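Local structure of CD38 molecule (Bos taurus, 3P5S) at residues Q114-S119 / R132-L137; L184-A189 / A219-P224. The protein belongs to the ADP-ribosyl cyclase family, as a disulfide-rich, glycosylated surface protein whose pocket holds the ligand AVU in this crystal structure. All coordinates share one frame; numbering follows the deposited sequence.

Contact 1 (Q114-S119 / R132-L137); sequences QQVFWS and RRLMTL. With AVU ([(2R,3S,4R,5R)-5-(6-amino-9H-purin-9-yl)-3,4-dihydroxytetrahydrofuran-2-yl]methyl [(2R,3R,4R)-4-fluoro-3-hydroxytetrahydrofuran-2-yl]methyl dihydrogen diphosphate), chain E.
Val-116 faces Leu-134 with one methyl and Thr-136 with the other. With CG1 anti to the backbone N (chi1 177°), CG2 is left on the amide side, where it meets Leu-134 CB at 3.6 Å, and the two side chains cross at about a right angle. Val-116 CB meets Thr-136 CG2 at 3.9 Å, and the CG1 methyl meets the same atom at 4.0 Å. The threonine methyl also approaches the five-membered ring of Trp-118 obliquely, with CD1 4.1 Å from Thr-136 CG2. Glu-138 OE1 bonds both Trp-118 NE1 and Thr-136 OG1, which should restrain the indole. One face of the indole carries AVU, whose C5R sits 3.6 Å above the ring plane toward the rim. Trp-118 N donates to AVU O3R (2.9 Å), while Ser-119 OG donates to O2B. The backbones are pinned in a single parallel-type bridge: Met-135 N gives an almost straight bond to Gln-114 O (2.8 Å, 163°), and Met-135 O receives Val-116 N. Beyond it the segments are joined by a water that donates to Val-116 O and accepts from Leu-137 N. Strand 115-119 is the outermost strand of the parallel sheet on this side; Phe-117 turns away from the loop onto strand 195-201, Leu-134 and Thr-136 rest on helix 122-132, and Leu-137 packs against helix 176-191.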
# COMPACT_ATOMS: atom_id res chain seq x y z
N GLN A 114 -1.72 14.49 -5.12
CA GLN A 114 -2.71 13.96 -4.17
C GLN A 114 -2.26 12.69 -3.46
O GLN A 114 -3.02 12.11 -2.68
CB GLN A 114 -4.02 13.60 -4.88
CG GLN A 114 -4.82 14.75 -5.45
CD GLN A 114 -6.26 14.32 -5.72
OE1 GLN A 114 -6.83 13.50 -4.98
NE2 GLN A 114 -6.85 14.86 -6.77
N GLN A 115 -1.06 12.23 -3.75
CA GLN A 115 -0.64 10.91 -3.33
C GLN A 115 -0.05 10.91 -1.93
O GLN A 115 0.76 11.79 -1.56
CB GLN A 115 0.38 10.33 -4.33
CG GLN A 115 0.60 8.84 -4.15
CD GLN A 115 1.29 8.20 -5.35
OE1 GLN A 115 1.27 8.74 -6.45
NE2 GLN A 115 1.90 7.05 -5.13
N VAL A 116 -0.46 9.91 -1.15
CA VAL A 116 0.00 9.79 0.24
C VAL A 116 0.53 8.39 0.56
O VAL A 116 -0.17 7.40 0.37
CB VAL A 116 -1.13 10.17 1.24
CG1 VAL A 116 -0.66 9.95 2.69
CG2 VAL A 116 -1.57 11.61 1.01
N PHE A 117 1.76 8.33 1.04
CA PHE A 117 2.35 7.08 1.53
C PHE A 117 2.29 7.06 3.05
O PHE A 117 2.09 8.10 3.68
CB PHE A 117 3.82 6.98 1.12
CG PHE A 117 4.03 6.93 -0.37
CD1 PHE A 117 4.18 5.72 -1.02
CD2 PHE A 117 4.11 8.09 -1.11
CE1 PHE A 117 4.38 5.65 -2.37
CE2 PHE A 117 4.30 8.04 -2.50
CZ PHE A 117 4.45 6.81 -3.12
N TRP A 118 2.45 5.87 3.63
CA TRP A 118 2.50 5.74 5.08
C TRP A 118 3.33 4.52 5.45
O TRP A 118 3.55 3.62 4.63
CB TRP A 118 1.09 5.61 5.67
CG TRP A 118 0.29 4.53 5.00
CD1 TRP A 118 -0.53 4.68 3.91
CD2 TRP A 118 0.24 3.13 5.35
NE1 TRP A 118 -1.10 3.47 3.58
CE2 TRP A 118 -0.64 2.51 4.43
CE3 TRP A 118 0.84 2.36 6.35
CZ2 TRP A 118 -0.91 1.14 4.48
CZ3 TRP A 118 0.56 0.98 6.40
CH2 TRP A 118 -0.32 0.40 5.49
N SER A 119 3.76 4.46 6.71
CA SER A 119 4.52 3.34 7.21
C SER A 119 4.32 3.37 8.72
O SER A 119 4.69 4.36 9.36
CB SER A 119 6.01 3.50 6.86
OG SER A 119 6.66 2.25 6.95
N ARG A 132 -8.13 15.76 3.86
CA ARG A 132 -7.57 16.63 2.85
C ARG A 132 -7.90 16.21 1.42
O ARG A 132 -7.38 16.78 0.46
CB ARG A 132 -6.04 16.72 3.01
CG ARG A 132 -5.54 16.88 4.43
CD ARG A 132 -5.91 18.22 5.07
NE ARG A 132 -5.09 18.44 6.27
CZ ARG A 132 -5.37 19.30 7.25
NH1 ARG A 132 -6.48 20.03 7.22
NH2 ARG A 132 -4.54 19.41 8.29
N ARG A 133 -8.75 15.21 1.25
CA ARG A 133 -9.10 14.78 -0.11
C ARG A 133 -7.88 14.35 -0.91
O ARG A 133 -7.70 14.70 -2.09
CB ARG A 133 -9.89 15.87 -0.84
CG ARG A 133 -11.28 16.07 -0.27
CD ARG A 133 -11.77 17.50 -0.43
NE ARG A 133 -13.11 17.71 0.13
CZ ARG A 133 -13.44 18.73 0.92
NH1 ARG A 133 -12.54 19.63 1.25
NH2 ARG A 133 -14.69 18.84 1.38
N LEU A 134 -7.04 13.57 -0.25
CA LEU A 134 -5.87 13.01 -0.89
C LEU A 134 -6.12 11.51 -1.04
O LEU A 134 -7.17 11.01 -0.66
CB LEU A 134 -4.64 13.27 -0.00
CG LEU A 134 -4.39 14.76 0.24
CD1 LEU A 134 -3.09 14.93 1.05
CD2 LEU A 134 -4.27 15.49 -1.09
N MET A 135 -5.15 10.76 -1.57
CA MET A 135 -5.38 9.32 -1.76
C MET A 135 -4.18 8.50 -1.30
O MET A 135 -3.04 8.82 -1.63
CB MET A 135 -5.70 9.02 -3.24
CG MET A 135 -6.97 9.69 -3.77
SD MET A 135 -7.23 9.36 -5.54
CE MET A 135 -7.44 7.59 -5.51
N THR A 136 -4.45 7.47 -0.52
CA THR A 136 -3.43 6.50 -0.15
C THR A 136 -3.57 5.34 -1.11
O THR A 136 -4.46 5.34 -1.96
CB THR A 136 -3.61 6.00 1.31
OG1 THR A 136 -4.90 5.38 1.45
CG2 THR A 136 -3.43 7.15 2.31
N LEU A 137 -2.67 4.37 -1.00
CA LEU A 137 -2.79 3.15 -1.82
C LEU A 137 -4.18 2.49 -1.66
O LEU A 137 -4.73 1.92 -2.62
CB LEU A 137 -1.67 2.17 -1.47
CG LEU A 137 -1.76 0.88 -2.29
CD1 LEU A 137 -1.73 1.25 -3.77
CD2 LEU A 137 -0.62 -0.06 -1.94
N1 AVU E . -4.37 -3.69 3.28
C2 AVU E . -3.85 -4.73 3.96
N3 AVU E . -2.50 -4.84 4.06
C4 AVU E . -1.68 -3.94 3.49
C5 AVU E . -2.19 -2.86 2.79
C6 AVU E . -3.56 -2.77 2.70
N6 AVU E . -4.16 -1.68 1.98
N7 AVU E . -1.13 -2.14 2.34
C8 AVU E . 0.01 -2.76 2.74
N9 AVU E . -0.34 -3.86 3.45
PA AVU E . 3.96 -1.31 7.63
PB AVU E . 4.77 -0.52 5.06
C1' AVU E . 0.50 -4.86 4.13
O1A AVU E . 5.29 -1.64 8.25
O1B AVU E . 5.34 -1.93 4.99
C1R AVU E . 2.61 0.66 0.48
C2' AVU E . 1.84 -5.09 3.53
O2' AVU E . 2.05 -6.45 3.31
O2A AVU E . 2.99 -0.67 8.61
O2B AVU E . 5.76 0.56 4.73
C2R AVU E . 1.80 1.88 0.75
F2R AVU E . 0.57 1.45 1.04
C3' AVU E . 2.79 -4.54 4.48
O3' AVU E . 3.89 -5.36 4.60
O3A AVU E . 4.14 -0.26 6.48
C3R AVU E . 2.32 2.46 1.95
O3R AVU E . 2.85 3.74 1.69
C4' AVU E . 2.03 -4.32 5.80
O4' AVU E . 0.69 -4.58 5.55
C4R AVU E . 3.38 1.53 2.45
O4R AVU E . 3.69 0.69 1.34
C5' AVU E . 2.24 -2.93 6.44
O5' AVU E . 3.49 -2.72 7.04
C5R AVU E . 2.96 0.78 3.66
O5R AVU E . 3.57 -0.44 3.98
O HOH W 1 -0.37 4.70 0.57

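Contact 2 (L184-A189 / A219-P224); sequences LSERFA and APNLRP. With AVU ([(2R,3S,4R,5R)-5-(6-amino-9H-purin-9-yl)-3,4-dihydroxytetrahydrofuran-2-yl]methyl [(2R,3R,4R)-4-fluoro-3-hydroxytetrahydrofuran-2-yl]methyl dihydrogen diphosphate), chain E.
Behind the AVU pocket, the last turns of helix 176-191 are fastened to the loop that follows helix 213-218, with Ala-189 meeting Leu-222 and Arg-223. Ala-189 O accepts Arg-223 N in a rather long hydrogen bond (3.3 Å), the donor tilted 35° from the carbonyl plane. A second, softer contact reaches Ala-189 O from Leu-222 CA (3.5 Å), and Leu-222 CD1 comes within 3.8 Å of it, so three groups of one short loop approach this oxygen. Ala-189 also aims its methyl at this loop, and its CA lies 4.7 Å from Leu-222 CA, a closeness that the small side chain probably allows. In the parallel alpha/beta part of the fold, the loop leads from helix 213-218 into strand 227-234, and Leu-222 reaches on to helix 247-258. The guanidinium of Arg-223 binds Ser-191 O and Ala-192 O, gripping the end of the helix. About one turn earlier in the helix, Glu-186 and Asn-221 cross with their carboxylate and amide planes only 19° apart; the touch is made by Glu-186 CG against Asn-221 ND2 (3.7 Å), whose own hydrogen bond goes to Val-217 O. A chi1 of -170° sets Glu-186 CG opposite the backbone N and brings it across to the asparagine amide. The preceding residue, Ser-185, has its OG bonded to Trp-181 O and 3.0 Å from AVU C1R.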
# COMPACT_ATOMS: atom_id res chain seq x y z
N LEU A 184 1.90 -3.89 -6.20
CA LEU A 184 1.00 -2.75 -6.30
C LEU A 184 1.69 -1.48 -5.77
O LEU A 184 1.58 -0.40 -6.35
CB LEU A 184 -0.33 -3.00 -5.54
CG LEU A 184 -1.50 -2.08 -5.95
CD1 LEU A 184 -2.05 -2.50 -7.30
CD2 LEU A 184 -2.63 -2.04 -4.92
N SER A 185 2.38 -1.61 -4.65
CA SER A 185 3.12 -0.49 -4.05
C SER A 185 4.20 0.03 -4.97
O SER A 185 4.41 1.23 -5.08
CB SER A 185 3.77 -0.93 -2.75
OG SER A 185 2.80 -1.22 -1.79
N GLU A 186 4.93 -0.89 -5.59
CA GLU A 186 5.96 -0.50 -6.54
C GLU A 186 5.38 0.35 -7.66
O GLU A 186 5.89 1.44 -7.96
CB GLU A 186 6.67 -1.72 -7.15
CG GLU A 186 7.90 -1.32 -7.95
CD GLU A 186 8.44 -2.45 -8.83
OE1 GLU A 186 8.44 -3.62 -8.41
OE2 GLU A 186 8.86 -2.14 -9.96
N ARG A 187 4.30 -0.15 -8.28
CA ARG A 187 3.63 0.58 -9.34
C ARG A 187 3.04 1.90 -8.84
O ARG A 187 3.09 2.90 -9.56
CB ARG A 187 2.53 -0.25 -9.99
CG ARG A 187 3.01 -1.58 -10.55
CD ARG A 187 3.64 -1.43 -11.97
NE ARG A 187 3.02 -0.36 -12.76
CZ ARG A 187 2.25 -0.56 -13.83
NH1 ARG A 187 1.99 -1.78 -14.26
NH2 ARG A 187 1.73 0.47 -14.49
N PHE A 188 2.48 1.89 -7.63
CA PHE A 188 2.00 3.09 -6.96
C PHE A 188 3.11 4.15 -6.90
O PHE A 188 2.88 5.32 -7.18
CB PHE A 188 1.57 2.68 -5.55
CG PHE A 188 0.89 3.76 -4.72
CD1 PHE A 188 -0.29 4.37 -5.13
CD2 PHE A 188 1.38 4.06 -3.46
CE1 PHE A 188 -0.93 5.32 -4.31
CE2 PHE A 188 0.75 4.99 -2.63
CZ PHE A 188 -0.42 5.63 -3.06
N ALA A 189 4.31 3.75 -6.49
CA ALA A 189 5.40 4.71 -6.29
C ALA A 189 5.96 5.16 -7.62
O ALA A 189 6.35 6.32 -7.77
CB ALA A 189 6.52 4.07 -5.42
N ALA A 219 9.94 4.11 -1.56
CA ALA A 219 10.89 5.20 -1.67
C ALA A 219 11.93 4.97 -2.79
O ALA A 219 12.21 5.90 -3.56
CB ALA A 219 11.56 5.48 -0.30
N PRO A 220 12.47 3.74 -2.93
CA PRO A 220 13.52 3.51 -3.94
C PRO A 220 12.98 3.48 -5.37
O PRO A 220 13.77 3.46 -6.28
CB PRO A 220 14.06 2.12 -3.59
CG PRO A 220 13.60 1.85 -2.17
CD PRO A 220 12.31 2.58 -2.03
N ASN A 221 11.66 3.44 -5.56
CA ASN A 221 11.13 3.37 -6.91
C ASN A 221 10.33 4.61 -7.26
O ASN A 221 9.65 4.68 -8.29
CB ASN A 221 10.25 2.11 -7.08
CG ASN A 221 11.06 0.84 -7.26
OD1 ASN A 221 11.71 0.65 -8.29
ND2 ASN A 221 10.99 -0.05 -6.27
N LEU A 222 10.38 5.59 -6.37
CA LEU A 222 9.62 6.80 -6.50
C LEU A 222 10.06 7.49 -7.79
O LEU A 222 11.26 7.68 -8.02
CB LEU A 222 9.90 7.65 -5.26
CG LEU A 222 9.05 8.84 -4.87
CD1 LEU A 222 7.56 8.50 -4.95
CD2 LEU A 222 9.48 9.26 -3.46
N ARG A 223 9.10 7.83 -8.65
CA ARG A 223 9.42 8.56 -9.88
C ARG A 223 10.38 9.69 -9.57
O ARG A 223 10.21 10.39 -8.57
CB ARG A 223 8.16 9.13 -10.56
CG ARG A 223 8.46 9.75 -11.93
CD ARG A 223 7.37 10.70 -12.39
NE ARG A 223 6.04 10.07 -12.41
CZ ARG A 223 5.53 9.43 -13.44
NH1 ARG A 223 6.24 9.30 -14.56
NH2 ARG A 223 4.30 8.91 -13.37
N PRO A 224 11.41 9.86 -10.40
CA PRO A 224 12.41 10.91 -10.17
C PRO A 224 11.84 12.31 -10.37
O PRO A 224 10.92 12.50 -11.17
CB PRO A 224 13.48 10.61 -11.23
CG PRO A 224 13.31 9.17 -11.55
CD PRO A 224 11.83 8.91 -11.45
N1 AVU E . -4.37 -3.69 3.28
C2 AVU E . -3.85 -4.73 3.96
N3 AVU E . -2.50 -4.84 4.06
C4 AVU E . -1.68 -3.94 3.49
C5 AVU E . -2.19 -2.86 2.79
C6 AVU E . -3.56 -2.77 2.70
N6 AVU E . -4.16 -1.68 1.98
N7 AVU E . -1.13 -2.14 2.34
C8 AVU E . 0.01 -2.76 2.74
N9 AVU E . -0.34 -3.86 3.45
PA AVU E . 3.96 -1.31 7.63
PB AVU E . 4.77 -0.52 5.06
C1' AVU E . 0.50 -4.86 4.13
O1A AVU E . 5.29 -1.64 8.25
O1B AVU E . 5.34 -1.93 4.99
C1R AVU E . 2.61 0.66 0.48
C2' AVU E . 1.84 -5.09 3.53
O2' AVU E . 2.05 -6.45 3.31
O2A AVU E . 2.99 -0.67 8.61
O2B AVU E . 5.76 0.56 4.73
C2R AVU E . 1.80 1.88 0.75
F2R AVU E . 0.57 1.45 1.04
C3' AVU E . 2.79 -4.54 4.48
O3' AVU E . 3.89 -5.36 4.60
O3A AVU E . 4.14 -0.26 6.48
C3R AVU E . 2.32 2.46 1.95
O3R AVU E . 2.85 3.74 1.69
C4' AVU E . 2.03 -4.32 5.80
O4' AVU E . 0.69 -4.58 5.55
C4R AVU E . 3.38 1.53 2.45
O4R AVU E . 3.69 0.69 1.34
C5' AVU E . 2.24 -2.93 6.44
O5' AVU E . 3.49 -2.72 7.04
C5R AVU E . 2.96 0.78 3.66
O5R AVU E . 3.57 -0.44 3.98

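Followed from the N terminus, contact 1 comes first: 114-119 and 132-137 close a short loop made almost wholly of helix 122-132. Contact 2 opens only later, on helix 176-191, and closes a longer loop that takes in strand 195-201 and helix 213-218, so the two stand in series and neither nests nor crosses. The centres of contact 1 and contact 2 are about 13 Å apart, yet the two touch directly. Gln-115 NE2 probably donates to Phe-188 O (2.9 Å), the rings of Phe-117 and Phe-188 meet with planes at about 60°, and Leu-137 packs on Leu-184. Helix 176-191 thus joins the edge strand to the loop before strand 227-234, and both contacts border AVU.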